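Local coordinates for protein cortical-lytic enzyme (Bacillus cereus, PDB 4S3J) that probably acts as an N-acetylglucosaminidase that degrades partially broken-down cortex peptidoglycan during spore germination, recognising its muramic acid delta-lactam residues, at residues 59-62 / 63-67; 88-91 / 92-95; 152-155 / 156-159; 158-161 / 162-166; 226-229 / 230-233. All coordinates share one frame; numbering follows the deposited sequence.

Contact 1: 59-62 / 63-67; sequences PGDS and LYRIS
Ser62 OG takes the amide hydrogen of Arg65, with OG and Arg65 N 3.0 Å apart and the N-H...O angle nearly straight at 161°. This is a classic N-cap: the hydroxyl stands in for the carbonyl that the first turn of helix 63-70 lacks. A chi1 of 63° sets OG between the backbone N and the carbonyl carbon of Ser62, which points it at the Arg65 amide in the first turn, 3.5 Å from Arg65 CB. The carbonyl of the same residue begins the regular helical pattern, Ser62 O accepting from Ile66 N at 3.0 Å.

The charged pair is looser. Arg65 runs out extended as far as NE and crosses Asp61 at about a right angle, bringing its guanidinium edge, near the plane of the group, to the carboxylate. Asp61 OD1 and Arg65 NE are 3.8 Å apart, a long salt bridge. Water 1 closes the gap, donating to Asp61 OD1 at a short 2.5 Å and accepting from Arg65 NE at 3.1 Å in the guanidinium plane; water 2 repeats this link weakly. Each group has firmer partners outside: Tyr55 and the Gln58 amide hold Asp61 OD2, while Ser392 receives Arg65 NH1.

Ile66 adds van der Waals contact, laying CG1 3.9 Å from the carboxylate carbon Asp61 CG and CD1 against Ser62 O; its apolar neighbours are Leu77 and Leu95. A serine-capped first helix after the opening strand fits the beta-alpha-alpha-beta LysM fold, here joined through Arg65 to helix 387-400 of the glycosidase domain.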
loop_
_atom_site.group_PDB
_atom_site.type_symbol
_atom_site.label_atom_id
_atom_site.label_comp_id
_atom_site.label_asym_id
_atom_site.label_seq_id
_atom_site.Cartn_x
_atom_site.Cartn_y
_atom_site.Cartn_z
ATOM N N PRO A 59 -18.410 13.887 -6.595
ATOM C CA PRO A 59 -19.454 12.999 -6.067
ATOM C C PRO A 59 -19.083 12.356 -4.734
ATOM O O PRO A 59 -17.982 11.803 -4.564
ATOM C CB PRO A 59 -19.606 11.944 -7.163
ATOM C CG PRO A 59 -19.112 12.616 -8.422
ATOM C CD PRO A 59 -18.066 13.599 -8.000
ATOM N N GLY A 60 -20.014 12.434 -3.783
ATOM C CA GLY A 60 -19.833 11.864 -2.456
ATOM C C GLY A 60 -19.055 12.714 -1.457
ATOM O O GLY A 60 -18.931 12.356 -0.283
ATOM N N ASP A 61 -18.549 13.864 -1.891
ATOM C CA ASP A 61 -17.787 14.728 -0.993
ATOM C C ASP A 61 -18.641 15.238 0.167
ATOM O O ASP A 61 -19.852 15.430 0.045
ATOM C CB ASP A 61 -17.246 15.952 -1.737
ATOM C CG ASP A 61 -15.846 15.762 -2.292
ATOM O OD1 ASP A 61 -15.100 14.866 -1.846
ATOM O OD2 ASP A 61 -15.492 16.540 -3.197
ATOM N N SER A 62 -17.957 15.500 1.273
ATOM C CA SER A 62 -18.501 16.214 2.409
ATOM C C SER A 62 -17.462 17.231 2.815
ATOM O O SER A 62 -16.292 17.104 2.438
ATOM C CB SER A 62 -18.797 15.254 3.558
ATOM O OG SER A 62 -17.589 14.644 4.015
ATOM N N LEU A 63 -17.860 18.240 3.581
ATOM C CA LEU A 63 -16.881 19.190 4.074
ATOM C C LEU A 63 -15.887 18.484 4.973
ATOM O O LEU A 63 -14.708 18.780 4.944
ATOM C CB LEU A 63 -17.555 20.346 4.809
ATOM C CG LEU A 63 -18.300 21.375 3.958
ATOM C CD1 LEU A 63 -18.920 22.433 4.874
ATOM C CD2 LEU A 63 -17.381 22.043 2.928
ATOM N N TYR A 64 -16.364 17.527 5.755
ATOM C CA TYR A 64 -15.468 16.741 6.589
ATOM C C TYR A 64 -14.376 16.047 5.747
ATOM O O TYR A 64 -13.182 16.136 6.069
ATOM C CB TYR A 64 -16.257 15.707 7.393
ATOM C CG TYR A 64 -15.351 14.817 8.200
ATOM C CD1 TYR A 64 -14.804 15.254 9.394
ATOM C CD2 TYR A 64 -15.019 13.550 7.744
ATOM C CE1 TYR A 64 -13.954 14.434 10.123
ATOM C CE2 TYR A 64 -14.181 12.740 8.455
ATOM C CZ TYR A 64 -13.653 13.186 9.642
ATOM O OH TYR A 64 -12.810 12.348 10.336
ATOM N N ARG A 65 -14.768 15.372 4.670
ATOM C CA ARG A 65 -13.789 14.670 3.830
ATOM C C ARG A 65 -12.782 15.646 3.229
ATOM O O ARG A 65 -11.581 15.398 3.219
ATOM C CB ARG A 65 -14.466 13.882 2.702
ATOM C CG ARG A 65 -13.460 13.169 1.798
ATOM C CD ARG A 65 -14.128 12.483 0.604
ATOM N NE ARG A 65 -13.155 11.912 -0.334
ATOM C CZ ARG A 65 -12.615 10.698 -0.212
ATOM N NH1 ARG A 65 -12.947 9.935 0.814
ATOM N NH2 ARG A 65 -11.735 10.250 -1.119
ATOM N N ILE A 66 -13.280 16.754 2.699
ATOM C CA ILE A 66 -12.398 17.703 2.046
ATOM C C ILE A 66 -11.391 18.294 3.046
ATOM O O ILE A 66 -10.218 18.514 2.708
ATOM C CB ILE A 66 -13.236 18.814 1.363
ATOM C CG1 ILE A 66 -14.122 18.201 0.277
ATOM C CG2 ILE A 66 -12.334 19.928 0.813
ATOM C CD1 ILE A 66 -15.280 19.100 -0.150
ATOM N N SER A 67 -11.848 18.565 4.267
ATOM C CA SER A 67 -10.965 19.074 5.316
ATOM C C SER A 67 -9.900 18.029 5.672
ATOM O O SER A 67 -8.743 18.383 5.879
ATOM C CB SER A 67 -11.776 19.506 6.541
ATOM O OG SER A 67 -12.372 18.431 7.234
HETATM O O HOH W 1 -12.928 13.888 -2.693
HETATM O O HOH W 2 -11.980 14.955 -0.765
#

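Contact 2: 88-91 / 92-95; sequences ILHV and GQQL
Gln93 folds back along the turn and delivers its amide oxygen to the backbone of His90. OE1 accepts from His90 N at 3.1 Å, in the carbonyl plane of the amide, with an N-H...O angle of 154°. The side chain reaches there by being stretched throughout: CG is anti to the backbone N (chi1 -175°) and the chain stays extended beyond it. On the way it passes across one face of the imidazole of His90. Gln93 CB lies over that face, 3.7 Å from the ring centroid, as a CH-pi contact offset toward the rim, and the amide plane is inclined by only 20° to the ring. Close as His90 ND1 comes to Gln93 OE1, the angle there is too poor for a bond.

The backbone frame is a type II beta turn from His90 to Gln93, closed by Gln93 N donating to His90 O at 3.0 Å. It leads into strand 94-96, the last strand of this LysM unit, which pairs antiparallel with strand 54-56. Gly92 takes the third position of the turn with positive phi, as is usual in a type II turn.

Leu89 borders the other side of the amide. Its side chain crosses that of Gln93 at about a right angle, brings CD2 to 3.6 Å from Gln93 OE1, and also packs on Ile66 of helix 63-70. The amide nitrogen turns instead to water 3, which accepts from Gln93 NE2 at 3.0 Å and donates to Ile88 O.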
loop_
_atom_site.group_PDB
_atom_site.type_symbol
_atom_site.label_atom_id
_atom_site.label_comp_id
_atom_site.label_asym_id
_atom_site.label_seq_id
_atom_site.Cartn_x
_atom_site.Cartn_y
_atom_site.Cartn_z
ATOM N N ILE A 88 -25.040 20.792 2.780
ATOM C CA ILE A 88 -25.253 19.949 1.604
ATOM C C ILE A 88 -24.506 20.498 0.399
ATOM O O ILE A 88 -24.806 21.590 -0.083
ATOM C CB ILE A 88 -26.748 19.868 1.216
ATOM C CG1 ILE A 88 -27.593 19.296 2.352
ATOM C CG2 ILE A 88 -26.937 19.079 -0.088
ATOM C CD1 ILE A 88 -29.079 19.597 2.179
ATOM N N LEU A 89 -23.573 19.705 -0.118
ATOM C CA LEU A 89 -22.792 20.096 -1.285
ATOM C C LEU A 89 -23.396 19.541 -2.581
ATOM O O LEU A 89 -24.169 18.590 -2.559
ATOM C CB LEU A 89 -21.342 19.621 -1.121
ATOM C CG LEU A 89 -20.658 20.009 0.192
ATOM C CD1 LEU A 89 -19.254 19.469 0.214
ATOM C CD2 LEU A 89 -20.638 21.511 0.396
ATOM N N HIS A 90 -23.032 20.138 -3.709
ATOM C CA HIS A 90 -23.411 19.601 -5.010
ATOM C C HIS A 90 -22.183 19.537 -5.909
ATOM O O HIS A 90 -21.240 20.323 -5.757
ATOM C CB HIS A 90 -24.522 20.435 -5.658
ATOM C CG HIS A 90 -24.130 21.852 -5.954
ATOM N ND1 HIS A 90 -24.350 22.886 -5.060
ATOM C CD2 HIS A 90 -23.543 22.405 -7.034
ATOM C CE1 HIS A 90 -23.903 24.009 -5.586
ATOM N NE2 HIS A 90 -23.410 23.756 -6.782
ATOM N N VAL A 91 -22.183 18.578 -6.824
ATOM C CA VAL A 91 -21.034 18.374 -7.712
ATOM C C VAL A 91 -20.786 19.623 -8.549
ATOM O O VAL A 91 -21.710 20.183 -9.140
ATOM C CB VAL A 91 -21.243 17.151 -8.630
ATOM C CG1 VAL A 91 -20.124 17.037 -9.667
ATOM C CG2 VAL A 91 -21.291 15.891 -7.791
ATOM N N GLY A 92 -19.529 20.061 -8.573
ATOM C CA GLY A 92 -19.135 21.255 -9.301
ATOM C C GLY A 92 -19.094 22.512 -8.460
ATOM O O GLY A 92 -18.553 23.526 -8.886
ATOM N N GLN A 93 -19.667 22.444 -7.266
ATOM C CA GLN A 93 -19.638 23.575 -6.338
ATOM C C GLN A 93 -18.200 23.997 -6.073
ATOM O O GLN A 93 -17.345 23.158 -5.783
ATOM C CB GLN A 93 -20.323 23.185 -5.024
ATOM C CG GLN A 93 -20.462 24.296 -4.015
ATOM C CD GLN A 93 -21.221 23.866 -2.782
ATOM O OE1 GLN A 93 -21.866 22.819 -2.770
ATOM N NE2 GLN A 93 -21.152 24.672 -1.737
ATOM N N GLN A 94 -17.936 25.289 -6.156
ATOM C CA GLN A 94 -16.604 25.821 -5.932
ATOM C C GLN A 94 -16.383 26.184 -4.474
ATOM O O GLN A 94 -17.171 26.937 -3.896
ATOM C CB GLN A 94 -16.381 27.052 -6.811
ATOM C CG GLN A 94 -15.059 27.748 -6.581
ATOM C CD GLN A 94 -14.916 29.012 -7.398
ATOM O OE1 GLN A 94 -15.910 29.659 -7.731
ATOM N NE2 GLN A 94 -13.678 29.427 -7.638
ATOM N N LEU A 95 -15.263 25.721 -3.907
ATOM C CA LEU A 95 -14.875 26.071 -2.542
ATOM C C LEU A 95 -13.482 26.695 -2.479
ATOM O O LEU A 95 -12.573 26.333 -3.245
ATOM C CB LEU A 95 -14.882 24.829 -1.640
ATOM C CG LEU A 95 -16.203 24.083 -1.526
ATOM C CD1 LEU A 95 -15.984 22.791 -0.722
ATOM C CD2 LEU A 95 -17.278 24.929 -0.877
HETATM O O HOH W 3 -23.312 24.070 0.208
#

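Contact 3: 152-155 / 156-159; sequences PTET and AKIA
At the N-terminus of helix 155-164, one of the helices of the family 18 glycosidase TIM barrel, Glu154 holds the N-cap position and meets Lys157 one turn on. The two side chains lie side by side, pointing the same way, and end in a salt bridge with Lys157 NZ 3.0 Å from Glu154 OE1. The ammonium comes from above the carboxylate plane, 36° out of it. Lys157 gets there by a bend at chi3 (-65°) after a straight start, which swings CE to 3.6 Å from Glu154 OE1 and NZ beyond it. The other carboxylate oxygen, OE2, accepts from the amide of Ile118, so the group is gripped from both the helix and a neighbouring loop.

Two backbone bonds start the helix: Ile158 N to Glu154 O at 3.2 Å, and Ala159 N to Thr155 O at 2.9 Å. Ile158 CG1 tucks against the first of these carbonyls, 3.4 Å from Glu154 O, and its side chain continues onto Leu136 of strand 135-143.

Just ahead, Thr155 OG1 donates to Pro152 O at 2.8 Å from above the carbonyl plane. This bond spans a type II beta turn from Pro152 to Thr155, in which Glu154 has positive phi (57°). Thr155 is buried, its side chain touching Phe141 and Tyr210. The turn runs straight into the N-cap here, where the loop after strand 149-150 enters an outer helix of the TIM barrel.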
loop_
_atom_site.group_PDB
_atom_site.type_symbol
_atom_site.label_atom_id
_atom_site.label_comp_id
_atom_site.label_asym_id
_atom_site.label_seq_id
_atom_site.Cartn_x
_atom_site.Cartn_y
_atom_site.Cartn_z
ATOM N N PRO A 152 18.636 -13.123 -2.394
ATOM C CA PRO A 152 18.027 -12.913 -3.715
ATOM C C PRO A 152 18.985 -12.241 -4.698
ATOM O O PRO A 152 19.963 -11.634 -4.280
ATOM C CB PRO A 152 16.839 -12.009 -3.414
ATOM C CG PRO A 152 17.223 -11.277 -2.191
ATOM C CD PRO A 152 18.060 -12.226 -1.376
ATOM N N THR A 153 18.691 -12.334 -5.995
ATOM C CA THR A 153 19.640 -11.873 -6.997
ATOM C C THR A 153 19.812 -10.356 -6.952
ATOM O O THR A 153 18.875 -9.635 -6.615
ATOM C CB THR A 153 19.196 -12.310 -8.422
ATOM O OG1 THR A 153 20.209 -11.964 -9.369
ATOM C CG2 THR A 153 17.875 -11.659 -8.823
ATOM N N GLU A 154 21.020 -9.888 -7.266
ATOM C CA GLU A 154 21.307 -8.460 -7.425
ATOM C C GLU A 154 20.957 -7.641 -6.180
ATOM O O GLU A 154 20.493 -6.497 -6.281
ATOM C CB GLU A 154 20.551 -7.925 -8.650
ATOM C CG GLU A 154 20.865 -8.688 -9.940
ATOM C CD GLU A 154 19.970 -8.279 -11.105
ATOM O OE1 GLU A 154 19.894 -7.075 -11.419
ATOM O OE2 GLU A 154 19.322 -9.173 -11.689
ATOM N N THR A 155 21.197 -8.215 -5.001
ATOM C CA THR A 155 20.883 -7.521 -3.753
ATOM C C THR A 155 21.663 -6.224 -3.628
ATOM O O THR A 155 21.108 -5.214 -3.223
ATOM C CB THR A 155 21.157 -8.416 -2.516
ATOM O OG1 THR A 155 20.191 -9.469 -2.483
ATOM C CG2 THR A 155 21.001 -7.650 -1.241
ATOM N N ALA A 156 22.950 -6.235 -3.966
ATOM C CA ALA A 156 23.764 -5.027 -3.830
ATOM C C ALA A 156 23.222 -3.897 -4.706
ATOM O O ALA A 156 23.215 -2.737 -4.293
ATOM C CB ALA A 156 25.217 -5.319 -4.175
ATOM N N LYS A 157 22.797 -4.233 -5.919
ATOM C CA LYS A 157 22.225 -3.250 -6.839
ATOM C C LYS A 157 20.996 -2.567 -6.245
ATOM O O LYS A 157 20.851 -1.340 -6.319
ATOM C CB LYS A 157 21.844 -3.919 -8.168
ATOM C CG LYS A 157 21.219 -2.976 -9.208
ATOM C CD LYS A 157 20.835 -3.694 -10.504
ATOM C CE LYS A 157 22.052 -4.230 -11.252
ATOM N NZ LYS A 157 21.680 -4.888 -12.536
ATOM N N ILE A 158 20.095 -3.373 -5.692
ATOM C CA ILE A 158 18.833 -2.866 -5.153
ATOM C C ILE A 158 19.073 -2.049 -3.882
ATOM O O ILE A 158 18.500 -0.983 -3.708
ATOM C CB ILE A 158 17.861 -4.031 -4.883
ATOM C CG1 ILE A 158 17.549 -4.786 -6.193
ATOM C CG2 ILE A 158 16.576 -3.545 -4.248
ATOM C CD1 ILE A 158 16.932 -3.938 -7.291
ATOM N N ALA A 159 19.946 -2.523 -3.000
ATOM C CA ALA A 159 20.261 -1.769 -1.785
ATOM C C ALA A 159 20.893 -0.428 -2.115
ATOM O O ALA A 159 20.626 0.568 -1.446
ATOM C CB ALA A 159 21.180 -2.562 -0.877
#

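Contact 4: 158-161 / 162-166; sequences IANI and ATQGQ
Ala162 and Ala159 sit on the buried side of helix 155-164, and the tight part of the contact gathers round their backbone. Ala162 N donates to Ile158 O at 3.2 Å, while Thr163 N reaches Ala159 O at 3.0 Å. The methyl of Ala162 faces Leu136 and Pro169 of two barrel strands, and Ile158 meets Leu136 and Tyr138. Ile161 leans instead on Val123 and Arg127 of helix 120-129.

Thr163 lies on the exposed side. A chi1 of -65° puts OG1 anti to its own carbonyl carbon and back along the helix, 3.1 Å from Ala159 O, a carbonyl also met by an amide. Nearby, Asn160 and Gln164 stand one turn apart, their side chains crossing obliquely with amide planes 63° apart. Gln164 bends at chi2, laying its CG 3.2 Å from Asn160 O, the carbonyl that also accepts from Gln164 N.

The pattern changes at the helix end: the i to i+4 bond from Gly165 N to Ile161 O is weak, at 3.5 Å, and the same N donates to Ala162 O at 2.9 Å. Gln166 is the C-prime residue of a Schellman motif: Thr167 N reaches back to Ala162 O and Gln166 N to Thr163 O. The chemistry implies a helix with i to i+4 bonds all round, whose last carbonyls, Ala162 O and Thr163 O, are satisfied by amides of the chain as it turns away.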
loop_
_atom_site.group_PDB
_atom_site.type_symbol
_atom_site.label_atom_id
_atom_site.label_comp_id
_atom_site.label_asym_id
_atom_site.label_seq_id
_atom_site.Cartn_x
_atom_site.Cartn_y
_atom_site.Cartn_z
ATOM N N ILE A 158 20.095 -3.373 -5.692
ATOM C CA ILE A 158 18.833 -2.866 -5.153
ATOM C C ILE A 158 19.073 -2.049 -3.882
ATOM O O ILE A 158 18.500 -0.983 -3.708
ATOM C CB ILE A 158 17.861 -4.031 -4.883
ATOM C CG1 ILE A 158 17.549 -4.786 -6.193
ATOM C CG2 ILE A 158 16.576 -3.545 -4.248
ATOM C CD1 ILE A 158 16.932 -3.938 -7.291
ATOM N N ALA A 159 19.946 -2.523 -3.000
ATOM C CA ALA A 159 20.261 -1.769 -1.785
ATOM C C ALA A 159 20.893 -0.428 -2.115
ATOM O O ALA A 159 20.626 0.568 -1.446
ATOM C CB ALA A 159 21.180 -2.562 -0.877
ATOM N N ASN A 160 21.745 -0.406 -3.136
ATOM C CA ASN A 160 22.423 0.829 -3.518
ATOM C C ASN A 160 21.441 1.853 -4.089
ATOM O O ASN A 160 21.591 3.057 -3.867
ATOM C CB ASN A 160 23.522 0.549 -4.544
ATOM C CG ASN A 160 24.408 1.760 -4.798
ATOM O OD1 ASN A 160 24.760 2.495 -3.877
ATOM N ND2 ASN A 160 24.752 1.982 -6.061
ATOM N N ILE A 161 20.439 1.380 -4.823
ATOM C CA ILE A 161 19.398 2.269 -5.329
ATOM C C ILE A 161 18.734 2.973 -4.149
ATOM O O ILE A 161 18.523 4.186 -4.159
ATOM C CB ILE A 161 18.350 1.504 -6.165
ATOM C CG1 ILE A 161 18.946 1.118 -7.522
ATOM C CG2 ILE A 161 17.079 2.341 -6.381
ATOM C CD1 ILE A 161 18.070 0.200 -8.349
ATOM N N ALA A 162 18.389 2.191 -3.134
ATOM C CA ALA A 162 17.744 2.733 -1.952
ATOM C C ALA A 162 18.623 3.781 -1.273
ATOM O O ALA A 162 18.196 4.918 -1.062
ATOM C CB ALA A 162 17.408 1.619 -0.985
ATOM N N THR A 163 19.865 3.390 -0.981
ATOM C CA THR A 163 20.798 4.203 -0.208
ATOM C C THR A 163 21.083 5.531 -0.910
ATOM O O THR A 163 21.116 6.582 -0.275
ATOM C CB THR A 163 22.105 3.410 0.025
ATOM O OG1 THR A 163 21.810 2.278 0.848
ATOM C CG2 THR A 163 23.196 4.259 0.698
ATOM N N GLN A 164 21.261 5.490 -2.227
ATOM C CA GLN A 164 21.531 6.709 -2.982
ATOM C C GLN A 164 20.370 7.705 -2.948
ATOM O O GLN A 164 20.555 8.877 -3.262
ATOM C CB GLN A 164 21.875 6.366 -4.432
ATOM C CG GLN A 164 23.227 5.662 -4.607
ATOM C CD GLN A 164 24.372 6.371 -3.899
ATOM O OE1 GLN A 164 25.173 5.738 -3.208
ATOM N NE2 GLN A 164 24.452 7.686 -4.069
ATOM N N GLY A 165 19.180 7.235 -2.577
ATOM C CA GLY A 165 18.001 8.078 -2.482
ATOM C C GLY A 165 17.564 8.346 -1.053
ATOM O O GLY A 165 16.428 8.771 -0.817
ATOM N N GLN A 166 18.468 8.076 -0.111
ATOM C CA GLN A 166 18.232 8.243 1.320
ATOM C C GLN A 166 17.084 7.366 1.827
ATOM O O GLN A 166 16.506 7.614 2.890
ATOM C CB GLN A 166 17.967 9.715 1.642
ATOM C CG GLN A 166 19.186 10.587 1.429
ATOM C CD GLN A 166 19.407 10.951 -0.030
ATOM O OE1 GLN A 166 20.469 10.683 -0.588
ATOM N NE2 GLN A 166 18.409 11.569 -0.650
#

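Contact 5: 226-229 / 230-233; sequences DREA and YNRF
Helix 227-240 opens with regular i to i+4 bonds, Tyr230 N to Asp226 O at 2.8 Å being the first and Phe233 N to Ala229 O at 2.9 Å the last of four. Over this turn Glu228 bends at chi2 (55°) and crosses Asn231 at about a right angle. Asn231 ND2 donates to Glu228 OE1 at 3.2 Å, nearly straight at 170°; the oxygen is met from above the carboxylate plane, although it lies in the plane of the amide. The same ND2 also donates to Asp268, which forms a salt bridge with Arg227 NH1.

Arg232 bends at chi3 and folds back over the helix start. One guanidinium face covers Ala229 CA, its NH2 is 3.6 Å from Ala229 CB, and NH1 is 3.5 Å from Glu228 CG. Glu228 OE2 forms its salt bridge with Arg235, while Arg232 NH1 stays 4.5 Å from Glu228 OE2. The chemistry implies a first turn tied by charged and amide groups to Asp268 and, through Glu228, to Arg235, while Tyr230 and Phe233 pack on Phe219 and Phe217, in and just after strand 214-218, the Tyr230 side chain lying about 8 Å from that of Glu220, the probable proton donor.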
loop_
_atom_site.group_PDB
_atom_site.type_symbol
_atom_site.label_atom_id
_atom_site.label_comp_id
_atom_site.label_asym_id
_atom_site.label_seq_id
_atom_site.Cartn_x
_atom_site.Cartn_y
_atom_site.Cartn_z
ATOM N N ASP A 226 4.621 -22.217 18.753
ATOM C CA ASP A 226 5.823 -21.394 18.676
ATOM C C ASP A 226 5.554 -19.906 18.915
ATOM O O ASP A 226 6.441 -19.084 18.696
ATOM C CB ASP A 226 6.486 -21.579 17.307
ATOM C CG ASP A 226 7.200 -22.914 17.186
ATOM O OD1 ASP A 226 7.596 -23.456 18.241
ATOM O OD2 ASP A 226 7.366 -23.402 16.039
ATOM N N ARG A 227 4.345 -19.565 19.354
ATOM C CA ARG A 227 3.997 -18.157 19.618
ATOM C C ARG A 227 5.028 -17.495 20.534
ATOM O O ARG A 227 5.653 -16.491 20.174
ATOM C CB ARG A 227 2.596 -18.052 20.241
ATOM C CG ARG A 227 2.149 -16.627 20.546
ATOM C CD ARG A 227 0.751 -16.588 21.176
ATOM N NE ARG A 227 0.701 -17.409 22.377
ATOM C CZ ARG A 227 1.153 -17.029 23.564
ATOM N NH1 ARG A 227 1.699 -15.832 23.720
ATOM N NH2 ARG A 227 1.080 -17.867 24.592
ATOM N N GLU A 228 5.236 -18.073 21.712
ATOM C CA GLU A 228 6.149 -17.456 22.665
ATOM C C GLU A 228 7.614 -17.605 22.239
ATOM O O GLU A 228 8.417 -16.712 22.517
ATOM C CB GLU A 228 5.928 -18.031 24.065
ATOM C CG GLU A 228 6.855 -17.449 25.113
ATOM C CD GLU A 228 6.792 -15.926 25.196
ATOM O OE1 GLU A 228 5.716 -15.331 24.932
ATOM O OE2 GLU A 228 7.844 -15.330 25.518
ATOM N N ALA A 229 7.963 -18.705 21.555
ATOM C CA ALA A 229 9.318 -18.874 21.019
ATOM C C ALA A 229 9.634 -17.797 19.964
ATOM O O ALA A 229 10.773 -17.339 19.847
ATOM C CB ALA A 229 9.503 -20.287 20.435
ATOM N N TYR A 230 8.632 -17.393 19.189
ATOM C CA TYR A 230 8.810 -16.311 18.225
ATOM C C TYR A 230 9.030 -14.990 18.980
ATOM O O TYR A 230 9.928 -14.214 18.648
ATOM C CB TYR A 230 7.591 -16.208 17.292
ATOM C CG TYR A 230 7.734 -15.285 16.089
ATOM C CD1 TYR A 230 8.967 -14.760 15.705
ATOM C CD2 TYR A 230 6.626 -14.938 15.341
ATOM C CE1 TYR A 230 9.083 -13.919 14.600
ATOM C CE2 TYR A 230 6.732 -14.084 14.230
ATOM C CZ TYR A 230 7.967 -13.589 13.869
ATOM O OH TYR A 230 8.095 -12.756 12.783
ATOM N N ASN A 231 8.211 -14.737 19.995
ATOM C CA ASN A 231 8.415 -13.559 20.844
ATOM C C ASN A 231 9.822 -13.523 21.425
ATOM O O ASN A 231 10.486 -12.491 21.385
ATOM C CB ASN A 231 7.387 -13.496 21.982
ATOM C CG ASN A 231 5.977 -13.326 21.488
ATOM O OD1 ASN A 231 5.752 -12.821 20.385
ATOM N ND2 ASN A 231 5.007 -13.734 22.304
ATOM N N ARG A 232 10.301 -14.658 21.940
ATOM C CA ARG A 232 11.651 -14.711 22.504
ATOM C C ARG A 232 12.711 -14.471 21.448
ATOM O O ARG A 232 13.706 -13.802 21.707
ATOM C CB ARG A 232 11.933 -16.053 23.184
ATOM C CG ARG A 232 11.141 -16.345 24.427
ATOM C CD ARG A 232 11.813 -17.463 25.200
ATOM N NE ARG A 232 11.831 -18.709 24.431
ATOM C CZ ARG A 232 10.855 -19.613 24.440
ATOM N NH1 ARG A 232 9.778 -19.423 25.195
ATOM N NH2 ARG A 232 10.959 -20.715 23.702
ATOM N N PHE A 233 12.524 -15.037 20.257
ATOM C CA PHE A 233 13.457 -14.775 19.176
ATOM C C PHE A 233 13.520 -13.276 18.875
ATOM O O PHE A 233 14.603 -12.715 18.728
ATOM C CB PHE A 233 13.062 -15.558 17.917
ATOM C CG PHE A 233 13.820 -15.153 16.689
ATOM C CD1 PHE A 233 15.170 -15.423 16.570
ATOM C CD2 PHE A 233 13.172 -14.516 15.635
ATOM C CE1 PHE A 233 15.871 -15.061 15.436
ATOM C CE2 PHE A 233 13.871 -14.156 14.493
ATOM C CZ PHE A 233 15.217 -14.427 14.395
#

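How the contacts relate
Contacts 1 and 2 belong to the same LysM unit and touch: Ile66 packs on Leu95, and Leu89 on the start of helix 63-70. Contact 1 is partly buried and relies on capping and water-bridged charge, whereas contact 2 is a surface turn held by an amide and a ring face. Contacts 3 and 4 share Ile158 and Ala159 and cover the two ends of helix 155-164, a salt-bridged entry and a Schellman exit. Contact 5, the most buried, starts another barrel helix about 30 Å from contact 3, centre to centre. Contacts 1 and 5 lie on opposite sides of the chain's centre, centres about 45 Å apart.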